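Side-chain contacts in type II restriction enzyme BsoBI (Geobacillus stearothermophilus, PDB 1DC1), which recognises the double-stranded DNA sequence 5'-CYCGRG-3' and cleaves it after the first cytosine, leaving 5'-phosphate ends, acting as a homodimer: residues Lys141-Ile146 with Lys185-Thr190; Ile202-Ser205 with Asn210-Ile213; Thr259-Ile264 with Pro275-Ile280. One frame throughout, in Å; residues are numbered along the deposited sequence.

Interaction 1: Lys141-Ile146 with Lys185-Thr190; sequences KLTRAI and KGISWT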
ATOM      1  N   LYS D 141      -4.101 -19.329   8.000  1.00 14.27           N
ATOM      2  CA  LYS D 141      -4.965 -20.141   7.161  1.00 15.44           C
ATOM      3  C   LYS D 141      -4.144 -21.178   6.396  1.00 16.16           C
ATOM      4  O   LYS D 141      -4.550 -22.340   6.314  1.00 13.27           O
ATOM      5  CB  LYS D 141      -5.696 -19.251   6.174  1.00 15.85           C
ATOM      6  CG  LYS D 141      -6.579 -20.057   5.261  1.00 22.55           C
ATOM      7  CD  LYS D 141      -7.570 -19.148   4.618  1.00 29.53           C
ATOM      8  CE  LYS D 141      -8.454 -19.930   3.681  1.00 32.23           C
ATOM      9  NZ  LYS D 141      -9.447 -19.023   3.070  1.00 36.86           N
ATOM     10  N   LEU D 142      -2.996 -20.753   5.847  1.00 11.68           N
ATOM     11  CA  LEU D 142      -2.164 -21.677   5.117  1.00 12.32           C
ATOM     12  C   LEU D 142      -1.595 -22.739   6.070  1.00 16.70           C
ATOM     13  O   LEU D 142      -1.537 -23.914   5.732  1.00 15.90           O
ATOM     14  CB  LEU D 142      -1.016 -20.955   4.428  1.00 14.97           C
ATOM     15  CG  LEU D 142      -0.208 -21.915   3.535  1.00 15.66           C
ATOM     16  CD1 LEU D 142      -1.079 -22.305   2.351  1.00 15.06           C
ATOM     17  CD2 LEU D 142       1.103 -21.284   3.051  1.00 19.82           C
ATOM     18  N   THR D 143      -1.168 -22.331   7.265  1.00 15.47           N
ATOM     19  CA  THR D 143      -0.624 -23.285   8.232  1.00 16.40           C
ATOM     20  C   THR D 143      -1.704 -24.314   8.632  1.00 18.05           C
ATOM     21  O   THR D 143      -1.421 -25.511   8.758  1.00 13.82           O
ATOM     22  CB  THR D 143      -0.112 -22.581   9.516  1.00 13.43           C
ATOM     23  OG1 THR D 143       1.028 -21.793   9.200  1.00 13.82           O
ATOM     24  CG2 THR D 143       0.325 -23.591  10.543  1.00 10.53           C
ATOM     25  N   ARG D 144      -2.934 -23.845   8.837  1.00 15.32           N
ATOM     26  CA  ARG D 144      -4.023 -24.752   9.212  1.00 14.40           C
ATOM     27  C   ARG D 144      -4.189 -25.782   8.104  1.00 15.12           C
ATOM     28  O   ARG D 144      -4.390 -26.966   8.394  1.00 15.01           O
ATOM     29  CB  ARG D 144      -5.332 -23.976   9.410  1.00 15.24           C
ATOM     30  CG  ARG D 144      -6.527 -24.819   9.771  1.00 14.78           C
ATOM     31  CD  ARG D 144      -6.382 -25.262  11.224  1.00 23.75           C
ATOM     32  NE  ARG D 144      -5.988 -26.673  11.324  1.00 24.13           N
ATOM     33  CZ  ARG D 144      -5.590 -27.295  12.437  1.00 18.27           C
ATOM     34  NH1 ARG D 144      -5.507 -26.658  13.604  1.00 14.15           N
ATOM     35  NH2 ARG D 144      -5.330 -28.591  12.371  1.00 19.31           N
ATOM     36  N   ALA D 145      -4.118 -25.347   6.841  1.00 12.96           N
ATOM     37  CA  ALA D 145      -4.244 -26.276   5.702  1.00 12.73           C
ATOM     38  C   ALA D 145      -3.072 -27.308   5.667  1.00 14.98           C
ATOM     39  O   ALA D 145      -3.271 -28.484   5.382  1.00 14.31           O
ATOM     40  CB  ALA D 145      -4.316 -25.490   4.398  1.00 12.43           C
ATOM     41  N   ILE D 146      -1.867 -26.850   5.991  1.00 15.18           N
ATOM     42  CA  ILE D 146      -0.670 -27.673   6.031  1.00 14.50           C
ATOM     43  C   ILE D 146      -0.769 -28.702   7.163  1.00 14.39           C
ATOM     44  O   ILE D 146      -0.589 -29.886   6.912  1.00 15.61           O
ATOM     45  CB  ILE D 146       0.605 -26.789   6.259  1.00 22.26           C
ATOM     46  CG1 ILE D 146       0.837 -25.857   5.028  1.00 17.74           C
ATOM     47  CG2 ILE D 146       1.836 -27.716   6.653  1.00 17.70           C
ATOM     48  CD1 ILE D 146       1.913 -26.304   4.111  1.00 30.74           C
ATOM     49  N   LYS D 185       5.286 -20.377  13.707  1.00 19.30           N
ATOM     50  CA  LYS D 185       6.287 -19.670  12.913  1.00 19.49           C
ATOM     51  C   LYS D 185       6.842 -20.656  11.869  1.00 18.46           C
ATOM     52  O   LYS D 185       7.300 -20.267  10.807  1.00 17.47           O
ATOM     53  CB  LYS D 185       7.396 -19.165  13.882  1.00 21.96           C
ATOM     54  CG  LYS D 185       8.771 -18.798  13.300  1.00 23.83           C
ATOM     55  CD  LYS D 185       8.665 -17.737  12.209  1.00 23.94           C
ATOM     56  CE  LYS D 185      10.030 -17.322  11.676  1.00 25.30           C
ATOM     57  NZ  LYS D 185       9.979 -15.884  11.262  1.00 30.17           N
ATOM     58  N   GLY D 186       6.776 -21.948  12.177  1.00 17.49           N
ATOM     59  CA  GLY D 186       7.290 -22.963  11.268  1.00 15.42           C
ATOM     60  C   GLY D 186       6.724 -24.335  11.613  1.00 15.80           C
ATOM     61  O   GLY D 186       6.211 -24.539  12.718  1.00 16.95           O
ATOM     62  N   ILE D 187       6.814 -25.270  10.674  1.00 13.27           N
ATOM     63  CA  ILE D 187       6.294 -26.628  10.861  1.00 14.81           C
ATOM     64  C   ILE D 187       7.338 -27.514  10.227  1.00 16.35           C
ATOM     65  O   ILE D 187       7.929 -27.149   9.189  1.00 14.37           O
ATOM     66  CB  ILE D 187       4.945 -26.825  10.123  1.00 15.52           C
ATOM     67  CG1 ILE D 187       3.896 -25.863  10.712  1.00 15.05           C
ATOM     68  CG2 ILE D 187       4.513 -28.328  10.119  1.00 14.67           C
ATOM     69  CD1 ILE D 187       3.440 -26.219  12.106  1.00 14.31           C
ATOM     70  N   SER D 188       7.581 -28.659  10.844  1.00 15.47           N
ATOM     71  CA  SER D 188       8.579 -29.565  10.316  1.00 12.19           C
ATOM     72  C   SER D 188       8.084 -31.002  10.288  1.00 15.40           C
ATOM     73  O   SER D 188       7.469 -31.453  11.234  1.00 18.22           O
ATOM     74  CB  SER D 188       9.822 -29.441  11.180  1.00 16.71           C
ATOM     75  OG  SER D 188      10.868 -30.180  10.593  1.00 22.76           O
ATOM     76  N   TRP D 189       8.364 -31.738   9.224  1.00 16.26           N
ATOM     77  CA  TRP D 189       7.939 -33.142   9.120  1.00 17.08           C
ATOM     78  C   TRP D 189       8.958 -33.989   8.324  1.00 20.81           C
ATOM     79  O   TRP D 189       9.999 -33.501   7.833  1.00 18.38           O
ATOM     80  CB  TRP D 189       6.583 -33.267   8.407  1.00 16.83           C
ATOM     81  CG  TRP D 189       6.625 -32.764   6.967  1.00 18.40           C
ATOM     82  CD1 TRP D 189       6.807 -33.510   5.808  1.00 13.48           C
ATOM     83  CD2 TRP D 189       6.469 -31.378   6.539  1.00 17.67           C
ATOM     84  NE1 TRP D 189       6.760 -32.661   4.703  1.00 15.35           N
ATOM     85  CE2 TRP D 189       6.559 -31.363   5.117  1.00 17.01           C
ATOM     86  CE3 TRP D 189       6.261 -30.161   7.226  1.00 14.77           C
ATOM     87  CZ2 TRP D 189       6.445 -30.151   4.369  1.00 21.51           C
ATOM     88  CZ3 TRP D 189       6.141 -28.964   6.487  1.00 13.26           C
ATOM     89  CH2 TRP D 189       6.233 -28.966   5.089  1.00 14.24           C
ATOM     90  N   THR D 190       8.649 -35.275   8.211  1.00 21.66           N
ATOM     91  CA  THR D 190       9.477 -36.221   7.468  1.00 24.20           C
ATOM     92  C   THR D 190       8.517 -37.016   6.586  1.00 25.15           C
ATOM     93  O   THR D 190       7.520 -37.549   7.062  1.00 28.25           O
ATOM     94  CB  THR D 190      10.217 -37.202   8.379  1.00 20.21           C
ATOM     95  OG1 THR D 190      11.104 -36.489   9.233  1.00 23.05           O
ATOM     96  CG2 THR D 190      11.030 -38.172   7.549  1.00 23.02           C
TER
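T143, whose methyl meets I187, has a hydroxyl gripped by two groups. OG1 is hydrogen-bonded to the phenol of Y200, and more weakly to the backbone carbonyl of Q139, one turn earlier on the same helix. The torsion at T143 splits the two branches. OG1 sits beside the backbone N (chi1 -67°), which leaves CG2 anti to that N and directed at I187. T143 CG2 then stops 4.2 Å from I187 CG1, a loose apolar contact.

I146 comes almost one turn later on the same side of the helix. Its CG2 branch does all the touching. I146 CG2 lies 4.4 Å from I187 CG2, so two methyls meet. The same methyl, I146 CG2, is 4.5 Å from W189 CZ3 on the six-membered ring of the indole, which it approaches obliquely.

These contacts set helix 110-152 against strand 184-191 of the mixed sheet, part of the alpha/beta core of a PD-(D/E)XK nuclease. The local helix and strand axes run nearly parallel, at 16°, and come within 10.2 Å. I187 and W189 are two apart on the strand, so both face the helix. S188 between them faces the other way, and its OG bonds to R196 O and T197 OG1.

No hydrogen bond crosses the contact. The buried polar ends are satisfied by other parts of the chain. W189 NE1 donates to I321 O, which ties down the far edge of the indole while CZ3 stays near I146. I146 also touches C317 of helix 310-321. I147 and L150 continue the helix packing on I187, and L150 also touches W189.

Interaction 2: Ile202-Ser205 with Asn210-Ile213; sequences ITVS and NVDI. Unlike the reference sequence in segment 202-205: S205 (reference Pro). With nucleotides of chain A.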
ATOM      1  N   ILE D 202      11.254 -15.285   6.496  1.00 13.13           N
ATOM      2  CA  ILE D 202      12.647 -15.518   6.733  1.00 16.01           C
ATOM      3  C   ILE D 202      13.472 -14.646   5.809  1.00 16.52           C
ATOM      4  O   ILE D 202      13.139 -14.479   4.625  1.00 16.11           O
ATOM      5  CB  ILE D 202      12.936 -17.015   6.351  1.00 22.60           C
ATOM      6  CG1 ILE D 202      12.325 -17.957   7.360  1.00 28.02           C
ATOM      7  CG2 ILE D 202      14.388 -17.309   6.311  1.00 34.23           C
ATOM      8  CD1 ILE D 202      12.091 -17.335   8.671  1.00 30.30           C
ATOM      9  N   THR D 203      14.576 -14.120   6.329  1.00 15.86           N
ATOM     10  CA  THR D 203      15.488 -13.353   5.488  1.00 18.40           C
ATOM     11  C   THR D 203      16.284 -14.389   4.703  1.00 20.76           C
ATOM     12  O   THR D 203      16.884 -15.277   5.297  1.00 26.09           O
ATOM     13  CB  THR D 203      16.479 -12.535   6.281  1.00 17.98           C
ATOM     14  OG1 THR D 203      15.768 -11.575   7.067  1.00 22.39           O
ATOM     15  CG2 THR D 203      17.451 -11.806   5.298  1.00 26.01           C
ATOM     16  N   VAL D 204      16.278 -14.294   3.383  1.00 16.35           N
ATOM     17  CA  VAL D 204      17.006 -15.252   2.575  1.00 17.48           C
ATOM     18  C   VAL D 204      18.304 -14.590   2.162  1.00 22.93           C
ATOM     19  O   VAL D 204      18.340 -13.634   1.374  1.00 16.81           O
ATOM     20  CB  VAL D 204      16.186 -15.658   1.370  1.00 20.29           C
ATOM     21  CG1 VAL D 204      16.974 -16.631   0.479  1.00 25.22           C
ATOM     22  CG2 VAL D 204      14.922 -16.296   1.855  1.00 16.00           C
ATOM     23  N   SER D 205      19.382 -15.104   2.733  1.00 32.06           N
ATOM     24  CA  SER D 205      20.694 -14.528   2.493  1.00 35.73           C
ATOM     25  C   SER D 205      21.217 -14.302   1.075  1.00 32.71           C
ATOM     26  O   SER D 205      21.925 -13.308   0.862  1.00 33.05           O
ATOM     27  CB  SER D 205      21.732 -15.246   3.343  1.00 37.79           C
ATOM     28  OG  SER D 205      21.296 -15.217   4.685  1.00 43.32           O
ATOM     29  N   ASN D 210      13.455 -10.613   2.494  1.00 15.21           N
ATOM     30  CA  ASN D 210      12.589 -11.469   3.281  1.00 17.89           C
ATOM     31  C   ASN D 210      11.687 -12.224   2.310  1.00 17.87           C
ATOM     32  O   ASN D 210      11.368 -11.702   1.226  1.00 18.09           O
ATOM     33  CB  ASN D 210      11.816 -10.567   4.222  1.00 20.85           C
ATOM     34  CG  ASN D 210      12.693  -9.975   5.284  0.59 21.68           C
ATOM     35  OD1 ASN D 210      13.307 -10.697   6.063  0.59 22.80           O
ATOM     36  ND2 ASN D 210      12.774  -8.657   5.318  0.59 31.72           N
ATOM     37  N   VAL D 211      11.300 -13.444   2.680  1.00 16.95           N
ATOM     38  CA  VAL D 211      10.413 -14.263   1.853  1.00 14.22           C
ATOM     39  C   VAL D 211       9.288 -14.769   2.739  1.00 12.41           C
ATOM     40  O   VAL D 211       9.511 -15.179   3.869  1.00 14.05           O
ATOM     41  CB  VAL D 211      11.168 -15.456   1.203  1.00 16.69           C
ATOM     42  CG1 VAL D 211      10.233 -16.163   0.262  1.00 19.31           C
ATOM     43  CG2 VAL D 211      12.403 -14.931   0.350  1.00 23.16           C
ATOM     44  N   ASP D 212       8.069 -14.737   2.234  1.00 12.12           N
ATOM     45  CA  ASP D 212       6.912 -15.156   3.047  1.00 11.76           C
ATOM     46  C   ASP D 212       6.999 -16.601   3.497  1.00 13.60           C
ATOM     47  O   ASP D 212       6.811 -16.894   4.681  1.00 14.04           O
ATOM     48  CB  ASP D 212       5.599 -15.002   2.261  1.00 10.89           C
ATOM     49  CG  ASP D 212       5.234 -13.549   1.992  1.00 13.03           C
ATOM     50  OD1 ASP D 212       5.700 -12.612   2.718  1.00 15.51           O
ATOM     51  OD2 ASP D 212       4.475 -13.360   1.028  1.00 13.17           O
ATOM     52  N   ILE D 213       7.270 -17.493   2.533  1.00 12.78           N
ATOM     53  CA  ILE D 213       7.297 -18.951   2.762  1.00 14.22           C
ATOM     54  C   ILE D 213       8.603 -19.543   2.270  1.00 16.63           C
ATOM     55  O   ILE D 213       8.996 -19.292   1.119  1.00 16.32           O
ATOM     56  CB  ILE D 213       6.170 -19.655   1.968  1.00 14.14           C
ATOM     57  CG1 ILE D 213       4.811 -19.065   2.373  1.00 12.32           C
ATOM     58  CG2 ILE D 213       6.283 -21.213   2.110  1.00 12.10           C
ATOM     59  CD1 ILE D 213       3.722 -19.443   1.460  1.00 18.75           C
TER
ATOM     60  P    DC A   5      11.523  -7.437   1.305  1.00 13.82           P
ATOM     61  OP1  DC A   5      12.801  -8.029   1.776  1.00 13.42           O
ATOM     62  OP2  DC A   5      11.168  -7.519  -0.106  1.00 13.63           O
ATOM     63  O5'  DC A   5      10.403  -8.193   2.137  1.00 14.91           O
ATOM     64  C5'  DC A   5       9.029  -7.841   2.024  1.00  8.41           C
ATOM     65  C4'  DC A   5       8.360  -7.959   3.371  1.00 11.97           C
ATOM     66  O4'  DC A   5       8.786  -6.892   4.241  1.00 11.98           O
ATOM     67  C3'  DC A   5       6.847  -7.811   3.311  1.00 11.81           C
ATOM     68  O3'  DC A   5       6.234  -9.027   2.953  1.00 11.61           O
ATOM     69  C2'  DC A   5       6.496  -7.371   4.713  1.00 12.07           C
ATOM     70  C1'  DC A   5       7.679  -6.469   5.027  1.00 12.17           C
ATOM     71  N1   DC A   5       7.447  -5.020   4.806  1.00 13.22           N
ATOM     72  C2   DC A   5       6.636  -4.344   5.744  1.00 16.92           C
ATOM     73  O2   DC A   5       6.089  -5.020   6.664  1.00 15.52           O
ATOM     74  N3   DC A   5       6.463  -2.996   5.621  1.00 15.36           N
ATOM     75  C4   DC A   5       7.060  -2.330   4.614  1.00 14.63           C
ATOM     76  N4   DC A   5       6.894  -1.011   4.554  1.00 13.42           N
ATOM     77  C5   DC A   5       7.865  -2.995   3.637  1.00 11.95           C
ATOM     78  C6   DC A   5       8.017  -4.332   3.764  1.00 13.65           C
ATOM     79  P    DT A   6       4.807  -9.013   2.264  1.00 14.46           P
ATOM     80  OP1  DT A   6       4.537 -10.422   1.993  1.00 14.11           O
ATOM     81  OP2  DT A   6       4.660  -7.982   1.184  1.00 11.90           O
ATOM     82  O5'  DT A   6       3.812  -8.508   3.403  1.00 14.63           O
ATOM     83  C5'  DT A   6       3.383  -9.390   4.461  1.00 15.30           C
ATOM     84  C4'  DT A   6       2.338  -8.700   5.311  1.00 13.62           C
ATOM     85  O4'  DT A   6       2.891  -7.545   5.985  1.00 13.63           O
ATOM     86  C3'  DT A   6       1.153  -8.162   4.515  1.00  9.83           C
ATOM     87  O3'  DT A   6       0.214  -9.221   4.343  1.00 12.15           O
ATOM     88  C2'  DT A   6       0.627  -7.075   5.431  1.00 11.41           C
ATOM     89  C1'  DT A   6       1.888  -6.542   6.098  1.00 13.28           C
ATOM     90  N1   DT A   6       2.356  -5.347   5.402  1.00 12.74           N
ATOM     91  C2   DT A   6       1.852  -4.133   5.803  1.00 11.48           C
ATOM     92  O2   DT A   6       1.000  -4.001   6.675  1.00 12.61           O
ATOM     93  N3   DT A   6       2.374  -3.065   5.134  1.00 11.22           N
ATOM     94  C4   DT A   6       3.295  -3.090   4.116  1.00 12.46           C
ATOM     95  O4   DT A   6       3.703  -2.034   3.662  1.00 12.39           O
ATOM     96  C5   DT A   6       3.713  -4.413   3.691  1.00  8.39           C
ATOM     97  C7   DT A   6       4.601  -4.568   2.498  1.00 12.38           C
ATOM     98  C6   DT A   6       3.258  -5.447   4.370  1.00 12.35           C
TER
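N210 and T203 face each other across the hairpin, and N210 also holds the DNA. N210 N donates to OP1 of DC5 of chain A at 2.8 Å, a nearly straight bond of 165°. In the N210 conformer described, T203 OG1 donates to N210 OD1 at 2.8 Å, reaching it 28° out of the carbonyl plane. T203 OG1 stands anti to its own carbonyl carbon (chi1 -62°), which turns the hydroxyl to the amide. D212 OD1 lies 2.6 Å from OP1 of DT6 of chain A. This phosphate follows a cytosine, consistent with the bond that is cut.

Behind this first shell is the antiparallel ladder of strands 202-204 and 209-211. I202 and V211 form the hydrogen-bonded pair. V211 N donates to I202 O at 2.9 Å, and I202 N to V211 O at 3.2 Å. T203 and N210 are the next, non-hydrogen-bonded pair. V204 and V211 pack through their CG2 methyls, at a separation too short to be trusted in detail. V204 also rests on F268, and V211 on I264, so helix 247-270 backs the hairpin.

The chain turns a corner at D212, the first acid of the PD-(D/E)XK motif, assigned by prediction, with E240 and K242, to the catalytic magnesium site. L241 N donates to D212 OD2, and D212 N to E240 OE1, so each carboxylate takes a backbone N-H from the other acid's stretch of chain. Replacing D212 by an alanine here would probably leave L241 N without its acceptor and the predicted metal site short of a ligand.

A backbone amide on a phosphate oxygen touches no base directly, so the N210 N bond is likely to help place the strand beside the acid and not to read its sequence.

Interaction 3: Thr259-Ile264 with Pro275-Ile280; sequences TALTRI and PKTIFI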
ATOM      1  N   THR D 259       8.321  -9.119  -8.701  1.00 13.62           N
ATOM      2  CA  THR D 259       9.719  -8.685  -8.671  1.00 14.75           C
ATOM      3  C   THR D 259      10.416  -9.453  -7.592  1.00 12.82           C
ATOM      4  O   THR D 259      11.559  -9.869  -7.774  1.00 17.79           O
ATOM      5  CB  THR D 259       9.875  -7.212  -8.404  1.00 12.40           C
ATOM      6  OG1 THR D 259       9.309  -6.525  -9.505  1.00 17.08           O
ATOM      7  CG2 THR D 259      11.324  -6.806  -8.295  1.00 12.38           C
ATOM      8  N   ALA D 260       9.737  -9.675  -6.470  1.00 14.41           N
ATOM      9  CA  ALA D 260      10.347 -10.433  -5.378  1.00 13.93           C
ATOM     10  C   ALA D 260      10.742 -11.838  -5.862  1.00 17.34           C
ATOM     11  O   ALA D 260      11.846 -12.312  -5.587  1.00 19.27           O
ATOM     12  CB  ALA D 260       9.404 -10.533  -4.198  1.00 11.66           C
ATOM     13  N   LEU D 261       9.857 -12.503  -6.596  1.00 14.72           N
ATOM     14  CA  LEU D 261      10.169 -13.842  -7.057  1.00 16.40           C
ATOM     15  C   LEU D 261      11.257 -13.837  -8.133  1.00 19.42           C
ATOM     16  O   LEU D 261      12.025 -14.773  -8.210  1.00 18.97           O
ATOM     17  CB  LEU D 261       8.882 -14.534  -7.513  1.00 17.96           C
ATOM     18  CG  LEU D 261       7.914 -14.796  -6.349  1.00 16.33           C
ATOM     19  CD1 LEU D 261       6.518 -15.017  -6.906  1.00 23.35           C
ATOM     20  CD2 LEU D 261       8.333 -16.034  -5.514  1.00 16.73           C
ATOM     21  N   THR D 262      11.346 -12.772  -8.923  1.00 17.43           N
ATOM     22  CA  THR D 262      12.367 -12.651  -9.931  1.00 20.00           C
ATOM     23  C   THR D 262      13.740 -12.399  -9.248  1.00 19.74           C
ATOM     24  O   THR D 262      14.762 -12.942  -9.664  1.00 19.79           O
ATOM     25  CB  THR D 262      11.987 -11.555 -10.903  1.00 17.80           C
ATOM     26  OG1 THR D 262      10.719 -11.898 -11.516  1.00 17.29           O
ATOM     27  CG2 THR D 262      13.070 -11.406 -11.942  1.00 16.05           C
ATOM     28  N   ARG D 263      13.771 -11.605  -8.188  1.00 16.02           N
ATOM     29  CA  ARG D 263      15.022 -11.409  -7.461  1.00 16.34           C
ATOM     30  C   ARG D 263      15.496 -12.812  -7.014  1.00 22.01           C
ATOM     31  O   ARG D 263      16.666 -13.147  -7.140  1.00 21.68           O
ATOM     32  CB  ARG D 263      14.786 -10.540  -6.211  1.00 15.63           C
ATOM     33  CG  ARG D 263      14.757  -9.050  -6.515  1.00 15.45           C
ATOM     34  CD  ARG D 263      14.252  -8.211  -5.337  1.00 21.84           C
ATOM     35  NE  ARG D 263      14.373  -6.745  -5.539  1.00 18.12           N
ATOM     36  CZ  ARG D 263      14.019  -5.829  -4.619  1.00 19.30           C
ATOM     37  NH1 ARG D 263      13.522  -6.208  -3.454  1.00 18.75           N
ATOM     38  NH2 ARG D 263      14.202  -4.529  -4.824  1.00 15.03           N
ATOM     39  N   ILE D 264      14.560 -13.624  -6.494  1.00 20.14           N
ATOM     40  CA  ILE D 264      14.848 -14.976  -5.997  1.00 17.96           C
ATOM     41  C   ILE D 264      15.433 -15.883  -7.078  1.00 17.25           C
ATOM     42  O   ILE D 264      16.521 -16.449  -6.904  1.00 19.75           O
ATOM     43  CB  ILE D 264      13.579 -15.651  -5.399  1.00 14.96           C
ATOM     44  CG1 ILE D 264      13.245 -15.015  -4.047  1.00 14.45           C
ATOM     45  CG2 ILE D 264      13.816 -17.163  -5.209  1.00 13.76           C
ATOM     46  CD1 ILE D 264      11.810 -15.364  -3.477  1.00 19.25           C
ATOM     47  N   PRO D 275      15.408 -23.458  -6.935  1.00 20.40           N
ATOM     48  CA  PRO D 275      14.366 -23.811  -5.946  1.00 18.15           C
ATOM     49  C   PRO D 275      12.971 -23.658  -6.601  1.00 19.32           C
ATOM     50  O   PRO D 275      12.804 -22.911  -7.605  1.00 15.62           O
ATOM     51  CB  PRO D 275      14.563 -22.788  -4.830  1.00 16.20           C
ATOM     52  CG  PRO D 275      15.266 -21.626  -5.480  1.00 18.48           C
ATOM     53  CD  PRO D 275      16.203 -22.301  -6.488  1.00 18.07           C
ATOM     54  N   LYS D 276      11.975 -24.371  -6.088  1.00 17.71           N
ATOM     55  CA  LYS D 276      10.616 -24.225  -6.629  1.00 17.20           C
ATOM     56  C   LYS D 276      10.101 -22.868  -6.155  1.00 15.42           C
ATOM     57  O   LYS D 276      10.563 -22.359  -5.139  1.00 13.75           O
ATOM     58  CB  LYS D 276       9.666 -25.310  -6.085  1.00 17.17           C
ATOM     59  CG  LYS D 276      10.004 -26.727  -6.535  1.00 18.52           C
ATOM     60  CD  LYS D 276       9.104 -27.697  -5.796  1.00 16.35           C
ATOM     61  CE  LYS D 276       9.380 -29.126  -6.169  1.00 26.33           C
ATOM     62  NZ  LYS D 276      10.613 -29.274  -6.987  1.00 33.54           N
ATOM     63  N   THR D 277       9.170 -22.279  -6.892  1.00 12.77           N
ATOM     64  CA  THR D 277       8.605 -20.993  -6.474  1.00 12.72           C
ATOM     65  C   THR D 277       7.088 -21.063  -6.562  1.00 17.99           C
ATOM     66  O   THR D 277       6.532 -21.728  -7.432  1.00 15.14           O
ATOM     67  CB  THR D 277       9.095 -19.782  -7.331  1.00 12.47           C
ATOM     68  OG1 THR D 277       8.785 -20.029  -8.694  1.00 13.73           O
ATOM     69  CG2 THR D 277      10.628 -19.525  -7.131  1.00 11.81           C
ATOM     70  N   ILE D 278       6.407 -20.410  -5.626  1.00 16.51           N
ATOM     71  CA  ILE D 278       4.943 -20.425  -5.645  1.00 15.29           C
ATOM     72  C   ILE D 278       4.381 -19.036  -5.303  1.00 13.51           C
ATOM     73  O   ILE D 278       5.050 -18.206  -4.693  1.00 12.13           O
ATOM     74  CB  ILE D 278       4.301 -21.520  -4.639  1.00 12.21           C
ATOM     75  CG1 ILE D 278       4.537 -21.128  -3.165  1.00 14.46           C
ATOM     76  CG2 ILE D 278       4.830 -22.919  -4.932  1.00 12.59           C
ATOM     77  CD1 ILE D 278       3.884 -22.097  -2.156  1.00 13.86           C
ATOM     78  N   PHE D 279       3.150 -18.810  -5.749  1.00 14.07           N
ATOM     79  CA  PHE D 279       2.403 -17.600  -5.457  1.00 14.43           C
ATOM     80  C   PHE D 279       1.009 -18.025  -5.014  1.00 14.46           C
ATOM     81  O   PHE D 279       0.319 -18.755  -5.732  1.00 12.64           O
ATOM     82  CB  PHE D 279       2.248 -16.690  -6.663  1.00 12.82           C
ATOM     83  CG  PHE D 279       1.445 -15.468  -6.350  1.00 12.34           C
ATOM     84  CD1 PHE D 279       2.041 -14.382  -5.698  1.00 12.56           C
ATOM     85  CD2 PHE D 279       0.073 -15.422  -6.610  1.00 14.38           C
ATOM     86  CE1 PHE D 279       1.282 -13.271  -5.297  1.00 16.08           C
ATOM     87  CE2 PHE D 279      -0.705 -14.291  -6.209  1.00 14.71           C
ATOM     88  CZ  PHE D 279      -0.090 -13.232  -5.555  1.00 14.94           C
ATOM     89  N   ILE D 280       0.594 -17.580  -3.835  1.00 11.08           N
ATOM     90  CA  ILE D 280      -0.739 -17.893  -3.319  1.00 11.25           C
ATOM     91  C   ILE D 280      -1.367 -16.541  -3.016  1.00 10.85           C
ATOM     92  O   ILE D 280      -0.770 -15.728  -2.342  1.00 12.74           O
ATOM     93  CB  ILE D 280      -0.666 -18.710  -1.997  1.00 14.02           C
ATOM     94  CG1 ILE D 280       0.105 -20.010  -2.234  1.00 12.34           C
ATOM     95  CG2 ILE D 280      -2.062 -18.954  -1.422  1.00 12.72           C
ATOM     96  CD1 ILE D 280       0.534 -20.709  -0.923  1.00 12.59           C
TER
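Apolar contacts carry the join between L261, I264 and T277. L261 CD2 lies 4.2 Å from T277 CB. The CG of L261 is placed beside the backbone N (chi1 -67°), and both terminal methyls reach the strand. I264, almost one turn on, brings CG2 to 4.4 Å from T277 CG2. T277 therefore lies against two side chains of the helix.

The backbone takes part as well. L261 CD2 is 4.0 Å from I278 O and L261 CD1 is 4.1 Å from the same oxygen, so both methyls of the leucine face one carbonyl oxygen at nearly equal range. The I278 backbone is bonded to L238 and E240 of the neighbouring strand. The segment axes are antiparallel within 7° and 10.0 Å apart. This is the return from helix to strand in the beta-alpha-beta unit of strand 235-242, helix 247-270 and strand 276-281.

R263 and T259 turn to the second subunit. R263 forms salt bridges with D251 and E291 of that subunit. T259 OG1 bonds to T259 OG1 of that subunit. The face with L261 and I264 thus gives carbon to the sheet, while R263 and T259 give charge and a hydroxyl to the dimer partner.

How the interactions relate
The three contacts follow one another along the chain without overlap. Interactions 1 and 3 each set a helix on the mixed eight-strand sheet, and their centres are about 19 Å apart. Interaction 2 is the small hairpin that leads into strand 213-217 of that sheet. Its centre is about 16 Å from that of interaction 1 and 11 Å from that of interaction 3. Neighbouring side chains join all three: L142 CD2 lies 3.6 Å from I213 CD1, and V211 CG2 lies 3.9 Å from I264 CD1. The DNA-binding hairpin and the residues on either side of D212 are thus packed against both helices, one of which, 247-270, also meets the second subunit.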